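Local coordinates for guanine nucleotide exchange protein (Legionella pneumophila, PDB 1XT0) that probably acts as a guanine nucleotide exchange factor for ADP-ribosylation factor GTPases, represented here by its N-terminal Sec7 domain, at residues M159-L164 / E184-I189. Numbering follows the deposited sequence.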
# COMPACT_ATOMS: atom_id res chain seq x y z
N MSE A 159 -18.24 2.06 16.76
CA MSE A 159 -18.40 0.64 16.48
C MSE A 159 -17.72 -0.21 17.55
O MSE A 159 -16.58 0.06 17.94
CB MSE A 159 -17.83 0.29 15.09
CG MSE A 159 -18.14 -1.14 14.62
SE MSE A 159 -17.36 -1.59 12.88
CE MSE A 159 -18.89 -1.21 11.76
N THR A 160 -18.43 -1.22 18.04
CA THR A 160 -17.89 -2.13 19.05
C THR A 160 -17.37 -3.36 18.33
O THR A 160 -17.57 -3.51 17.12
CB THR A 160 -18.98 -2.58 20.02
OG1 THR A 160 -19.96 -3.34 19.30
CG2 THR A 160 -19.68 -1.35 20.65
N VAL A 161 -16.68 -4.24 19.06
CA VAL A 161 -16.17 -5.46 18.45
C VAL A 161 -17.36 -6.24 17.88
O VAL A 161 -17.29 -6.81 16.79
CB VAL A 161 -15.45 -6.36 19.49
CG1 VAL A 161 -15.01 -7.66 18.83
CG2 VAL A 161 -14.25 -5.62 20.07
N ASP A 162 -18.45 -6.24 18.64
CA ASP A 162 -19.68 -6.91 18.26
C ASP A 162 -20.16 -6.34 16.93
O ASP A 162 -20.60 -7.08 16.04
CB ASP A 162 -20.75 -6.67 19.32
CG ASP A 162 -20.22 -6.91 20.73
OD1 ASP A 162 -20.42 -8.03 21.25
OD2 ASP A 162 -19.60 -5.98 21.30
N GLY A 163 -20.08 -5.02 16.79
CA GLY A 163 -20.52 -4.36 15.58
C GLY A 163 -19.66 -4.76 14.39
O GLY A 163 -20.17 -5.02 13.30
N LEU A 164 -18.35 -4.79 14.60
CA LEU A 164 -17.42 -5.17 13.55
C LEU A 164 -17.76 -6.56 12.99
O LEU A 164 -17.86 -6.75 11.78
CB LEU A 164 -15.99 -5.15 14.09
CG LEU A 164 -14.90 -5.62 13.13
CD1 LEU A 164 -14.98 -4.85 11.82
CD2 LEU A 164 -13.54 -5.43 13.78
N GLU A 184 -8.89 -9.26 17.68
CA GLU A 184 -7.49 -8.85 17.66
C GLU A 184 -7.30 -7.61 16.79
O GLU A 184 -6.62 -6.67 17.17
CB GLU A 184 -6.60 -9.98 17.11
CG GLU A 184 -5.10 -9.69 17.21
CD GLU A 184 -4.25 -10.68 16.44
OE1 GLU A 184 -4.57 -11.89 16.46
OE2 GLU A 184 -3.26 -10.26 15.81
N LEU A 185 -7.91 -7.63 15.61
CA LEU A 185 -7.83 -6.52 14.67
C LEU A 185 -8.37 -5.24 15.31
O LEU A 185 -7.73 -4.20 15.24
CB LEU A 185 -8.62 -6.86 13.40
CG LEU A 185 -8.60 -5.88 12.23
CD1 LEU A 185 -9.01 -6.61 10.96
CD2 LEU A 185 -9.50 -4.69 12.50
N TYR A 186 -9.54 -5.35 15.94
CA TYR A 186 -10.20 -4.22 16.61
C TYR A 186 -9.32 -3.62 17.71
O TYR A 186 -9.25 -2.41 17.86
CB TYR A 186 -11.53 -4.68 17.23
CG TYR A 186 -12.37 -3.57 17.84
CD1 TYR A 186 -13.37 -2.94 17.10
CD2 TYR A 186 -12.17 -3.15 19.15
CE1 TYR A 186 -14.16 -1.92 17.65
CE2 TYR A 186 -12.95 -2.14 19.72
CZ TYR A 186 -13.94 -1.52 18.96
OH TYR A 186 -14.71 -0.51 19.51
N SER A 187 -8.65 -4.49 18.47
CA SER A 187 -7.78 -4.05 19.56
C SER A 187 -6.53 -3.34 19.07
O SER A 187 -6.04 -2.42 19.73
CB SER A 187 -7.36 -5.25 20.43
OG SER A 187 -8.47 -5.78 21.15
N GLU A 188 -6.01 -3.77 17.92
CA GLU A 188 -4.81 -3.15 17.37
C GLU A 188 -5.07 -1.73 16.87
O GLU A 188 -4.35 -0.80 17.23
CB GLU A 188 -4.25 -4.01 16.23
CG GLU A 188 -3.35 -5.13 16.71
CD GLU A 188 -2.85 -6.00 15.57
OE1 GLU A 188 -3.59 -6.90 15.12
OE2 GLU A 188 -1.71 -5.77 15.12
N ILE A 189 -6.10 -1.57 16.05
CA ILE A 189 -6.42 -0.26 15.52
C ILE A 189 -6.88 0.67 16.64
O ILE A 189 -6.55 1.85 16.64
CB ILE A 189 -7.49 -0.34 14.41
CG1 ILE A 189 -7.75 1.05 13.84
CG2 ILE A 189 -8.77 -0.94 14.96
CD1 ILE A 189 -6.53 1.68 13.21
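Y186 reaches from helix 179-191 to the start of helix 161-167, where its ring packs on the first turn while its hydroxyl holds M159, in the loop just before. Its CG stands anti to the backbone N (chi1 -174°), which sends the ring outward from its own helix. At the far end OH donates a short hydrogen bond, 2.5 Å, to the backbone O of M159. The oxygen lies in the plane of the ring at its edge, and the hydroxyl approaches in the carbonyl plane, with a C=O...donor angle of 147°. A tyrosine suits this place because it combines a flat apolar surface with a polar end that can grip a loop carbonyl.

V161 supplies the apolar partner. Its CG2, beside the backbone N and anti to the carbonyl carbon, sits over one ring face in a CH-pi contact, 3.7 Å from the Y186 ring centroid and 24° off the normal. A beta-branched residue can offer such a methyl close to the backbone. L164, one turn on, runs alongside Y186 the other way; its CD2 lies near the ring plane at the edge, 4.1 Å from Y186 CB. The same methyl meets L185 CD2 at 4.3 Å. Both leucines, buried and apolar, also touch helix 131-147, L164 at Q140 and L185 at L137 and T141.

T160 fixes the helix start: its short side chain lets OG1 accept from G163 N at 3.0 Å, a classic N-cap. Helix 179-191 thus packs against the N-capped start of helix 161-167 within the all-helical Sec7 domain, a tyrosine hydroxyl tying down the preceding loop.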